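Local coordinates for protein endo-polygalacturonase (Pectobacterium carotovorum subsp. carotovorum, PDB 1BHE) that hydrolyses the alpha-1,4-galacturonosyl linkages of polygalacturonic acid in plant cell walls, contributing to the maceration and soft-rotting of plant tissue, at residues A[105-116]-A[156-167]. Sequence-based numbering, arbitrary orientation.
Sequences AVSTTNSGIYGP and INKSKNFTLYNV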
# COMPACT_ATOMS: atom_id res chain seq x y z
N ALA A 105 -11.27 -5.95 7.45
CA ALA A 105 -12.62 -5.50 7.15
C ALA A 105 -13.12 -6.29 5.95
O ALA A 105 -12.60 -6.12 4.85
CB ALA A 105 -12.60 -4.00 6.84
N VAL A 106 -14.05 -7.21 6.17
CA VAL A 106 -14.58 -8.07 5.12
C VAL A 106 -16.01 -7.72 4.77
O VAL A 106 -16.86 -7.64 5.66
CB VAL A 106 -14.55 -9.55 5.58
CG1 VAL A 106 -15.23 -10.45 4.54
CG2 VAL A 106 -13.13 -10.01 5.82
N SER A 107 -16.30 -7.49 3.49
CA SER A 107 -17.65 -7.15 3.06
C SER A 107 -18.26 -6.03 3.89
O SER A 107 -19.40 -6.13 4.36
CB SER A 107 -18.53 -8.42 3.10
OG SER A 107 -17.94 -9.36 2.20
N THR A 108 -17.54 -4.92 4.03
CA THR A 108 -18.02 -3.77 4.79
C THR A 108 -18.47 -2.65 3.85
O THR A 108 -18.01 -2.54 2.71
CB THR A 108 -16.95 -3.19 5.74
OG1 THR A 108 -15.85 -2.69 4.96
CG2 THR A 108 -16.43 -4.27 6.68
N THR A 109 -19.37 -1.82 4.36
CA THR A 109 -19.87 -0.66 3.63
C THR A 109 -19.77 0.53 4.59
O THR A 109 -20.24 0.43 5.73
CB THR A 109 -21.31 -0.83 3.13
OG1 THR A 109 -21.39 -1.94 2.23
CG2 THR A 109 -21.80 0.43 2.43
N ASN A 110 -19.12 1.61 4.20
CA ASN A 110 -18.98 2.79 5.05
C ASN A 110 -18.23 2.51 6.34
O ASN A 110 -18.59 3.05 7.40
CB ASN A 110 -20.36 3.39 5.36
CG ASN A 110 -21.11 3.83 4.11
OD1 ASN A 110 -20.50 4.30 3.15
ND2 ASN A 110 -22.43 3.67 4.12
N SER A 111 -17.18 1.68 6.31
CA SER A 111 -16.38 1.41 7.50
C SER A 111 -15.11 2.26 7.40
O SER A 111 -14.74 2.69 6.29
CB SER A 111 -16.02 -0.06 7.65
OG SER A 111 -17.17 -0.83 7.96
N GLY A 112 -14.42 2.46 8.53
CA GLY A 112 -13.24 3.32 8.44
C GLY A 112 -12.34 3.28 9.65
O GLY A 112 -12.67 2.71 10.69
N ILE A 113 -11.14 3.84 9.50
CA ILE A 113 -10.11 3.91 10.54
C ILE A 113 -9.63 5.36 10.61
O ILE A 113 -9.28 5.94 9.58
CB ILE A 113 -8.95 2.98 10.22
CG1 ILE A 113 -9.36 1.50 10.37
CG2 ILE A 113 -7.73 3.26 11.10
CD1 ILE A 113 -8.38 0.54 9.72
N TYR A 114 -9.73 5.98 11.78
CA TYR A 114 -9.45 7.40 11.97
C TYR A 114 -8.43 7.64 13.07
O TYR A 114 -8.44 6.91 14.07
CB TYR A 114 -10.77 8.13 12.37
CG TYR A 114 -11.85 8.03 11.31
CD1 TYR A 114 -12.66 6.90 11.21
CD2 TYR A 114 -12.04 9.04 10.38
CE1 TYR A 114 -13.60 6.77 10.20
CE2 TYR A 114 -12.99 8.94 9.38
CZ TYR A 114 -13.76 7.79 9.29
OH TYR A 114 -14.71 7.69 8.30
N GLY A 115 -7.58 8.65 12.91
CA GLY A 115 -6.60 9.03 13.93
C GLY A 115 -7.03 10.32 14.64
O GLY A 115 -8.21 10.50 14.91
N PRO A 116 -6.06 11.12 15.08
CA PRO A 116 -4.68 11.02 14.70
C PRO A 116 -3.72 10.23 15.56
O PRO A 116 -2.51 10.48 15.54
CB PRO A 116 -4.23 12.50 14.67
CG PRO A 116 -4.99 13.09 15.81
CD PRO A 116 -6.32 12.39 15.83
N ILE A 156 -8.43 -5.04 3.68
CA ILE A 156 -9.82 -4.73 3.36
C ILE A 156 -10.28 -5.52 2.13
O ILE A 156 -9.68 -5.40 1.07
CB ILE A 156 -10.00 -3.23 3.10
CG1 ILE A 156 -9.45 -2.38 4.25
CG2 ILE A 156 -11.48 -2.90 2.87
CD1 ILE A 156 -8.95 -1.01 3.80
N ASN A 157 -11.31 -6.35 2.29
CA ASN A 157 -11.77 -7.22 1.21
C ASN A 157 -13.23 -7.01 0.85
O ASN A 157 -14.06 -6.82 1.73
CB ASN A 157 -11.64 -8.70 1.64
CG ASN A 157 -10.26 -9.14 2.05
OD1 ASN A 157 -9.26 -8.61 1.58
ND2 ASN A 157 -10.15 -10.11 2.94
N LYS A 158 -13.57 -7.07 -0.43
CA LYS A 158 -14.92 -6.93 -0.93
C LYS A 158 -15.74 -5.85 -0.26
O LYS A 158 -16.93 -6.04 0.04
CB LYS A 158 -15.62 -8.30 -0.77
CG LYS A 158 -14.88 -9.34 -1.63
CD LYS A 158 -15.58 -10.69 -1.54
CE LYS A 158 -16.71 -10.76 -2.55
NZ LYS A 158 -16.26 -10.44 -3.93
N SER A 159 -15.16 -4.67 -0.07
CA SER A 159 -15.83 -3.60 0.67
C SER A 159 -16.15 -2.41 -0.23
O SER A 159 -15.61 -2.24 -1.32
CB SER A 159 -14.95 -3.20 1.86
OG SER A 159 -14.91 -4.25 2.82
N LYS A 160 -17.05 -1.59 0.26
CA LYS A 160 -17.54 -0.40 -0.39
C LYS A 160 -17.32 0.85 0.45
O LYS A 160 -17.69 0.87 1.62
CB LYS A 160 -19.06 -0.55 -0.60
CG LYS A 160 -19.65 0.41 -1.63
CD LYS A 160 -20.17 -0.37 -2.84
CE LYS A 160 -21.40 -1.19 -2.50
NZ LYS A 160 -22.10 -1.70 -3.72
N ASN A 161 -16.79 1.89 -0.18
CA ASN A 161 -16.59 3.18 0.48
C ASN A 161 -15.98 3.10 1.87
O ASN A 161 -16.55 3.49 2.89
CB ASN A 161 -17.91 3.96 0.43
CG ASN A 161 -18.31 4.32 -0.99
OD1 ASN A 161 -17.49 4.41 -1.91
ND2 ASN A 161 -19.60 4.55 -1.21
N PHE A 162 -14.74 2.62 1.92
CA PHE A 162 -13.95 2.50 3.13
C PHE A 162 -13.12 3.78 3.28
O PHE A 162 -12.65 4.30 2.26
CB PHE A 162 -13.00 1.29 3.06
CG PHE A 162 -12.31 0.99 4.37
CD1 PHE A 162 -11.13 1.64 4.72
CD2 PHE A 162 -12.85 0.09 5.25
CE1 PHE A 162 -10.52 1.37 5.94
CE2 PHE A 162 -12.26 -0.18 6.47
CZ PHE A 162 -11.08 0.46 6.82
N THR A 163 -12.94 4.28 4.49
CA THR A 163 -12.19 5.51 4.72
C THR A 163 -11.01 5.29 5.66
O THR A 163 -11.15 4.63 6.69
CB THR A 163 -13.10 6.58 5.37
OG1 THR A 163 -14.16 6.92 4.46
CG2 THR A 163 -12.31 7.84 5.71
N LEU A 164 -9.86 5.84 5.32
CA LEU A 164 -8.65 5.82 6.13
C LEU A 164 -8.25 7.30 6.29
O LEU A 164 -7.84 7.89 5.29
CB LEU A 164 -7.52 5.11 5.41
CG LEU A 164 -6.56 4.16 6.10
CD1 LEU A 164 -5.19 4.17 5.44
CD2 LEU A 164 -6.45 4.33 7.60
N TYR A 165 -8.41 7.87 7.48
CA TYR A 165 -8.18 9.31 7.61
C TYR A 165 -7.38 9.79 8.80
O TYR A 165 -7.63 9.36 9.92
CB TYR A 165 -9.58 9.94 7.73
CG TYR A 165 -9.59 11.44 7.93
CD1 TYR A 165 -9.09 12.31 6.98
CD2 TYR A 165 -10.14 11.98 9.10
CE1 TYR A 165 -9.12 13.69 7.18
CE2 TYR A 165 -10.18 13.35 9.30
CZ TYR A 165 -9.66 14.19 8.34
OH TYR A 165 -9.70 15.56 8.55
N ASN A 166 -6.51 10.77 8.54
CA ASN A 166 -5.81 11.47 9.63
C ASN A 166 -5.22 10.49 10.62
O ASN A 166 -5.52 10.58 11.80
CB ASN A 166 -6.86 12.38 10.28
CG ASN A 166 -6.35 13.36 11.31
OD1 ASN A 166 -5.20 13.78 11.25
ND2 ASN A 166 -7.21 13.71 12.27
N VAL A 167 -4.38 9.56 10.18
CA VAL A 167 -3.82 8.54 11.07
C VAL A 167 -2.42 8.13 10.68
O VAL A 167 -2.02 8.26 9.52
CB VAL A 167 -4.81 7.34 11.01
CG1 VAL A 167 -4.87 6.76 9.60
CG2 VAL A 167 -4.46 6.26 12.01
O HOH W 1 -16.25 0.03 4.00
O HOH W 2 -18.42 6.24 3.85
O HOH W 3 -21.67 4.28 0.70
O HOH W 4 -16.32 5.16 5.17
O HOH W 5 -9.55 11.71 12.57
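Segments 105-116 and 156-167 belong to neighbouring coils of a beta-helix, paired in parallel through two strands and the corner between them. Strand 112-114 runs beside strand 162-165, with axes 4.7 Å apart and 10° between their directions. Ile113 uses both backbone polar groups toward strand 162-165: its N donates to Thr163 O, and its O accepts from Tyr165 N at 3.0 Å. Between strands 105-106 and 156-157, Asn157 N donates to Ala105 O.

Thr108 and Ser159 meet at the corner through their hydroxyls. Ser159 OG accepts from Thr108 N at 3.0 Å and donates to Asn157 O. That carbonyl also takes Ser107 N, from the opposite face of its plane. Thr108 OG1 sits 2.8 Å from Ser159 OG and also meets a water that binds Ser111 N and Lys160 O. Next along, the Asn110 and Asn161 side chains run alongside each other in the same direction, their amide planes 17° apart. A water joins Asn110 OD1 to Asn161 ND2, while Asn161 OD1 bonds to Arg4.

Phe162 is buried inside the corner. CG lies anti to the backbone N (chi1 -171°), which turns one ring face to Ser111 O and Gly112 CA of the adjacent coil. Gly112 CA makes a CH-pi contact there, 4.2 Å from the ring centroid, and Ile156 CD1 lies on the opposite face. Ile113 CD1 meets the ring edge at CZ, and Ala105 CB approaches CE2 at 3.9 Å. Ile113 CB also packs on Leu164 CD2.

On the other side of the strands, the Tyr114 ring slants across Thr163 and Tyr165. Its OH is 3.5 Å from Thr163 CB, and its CD2 touches Tyr165 CB at 3.7 Å. Parallel strands in register on successive coils, with like residues such as Asn110 and Asn161 aligned at the corner, are characteristic of the right-handed parallel beta-helix of family 28 glycoside hydrolases.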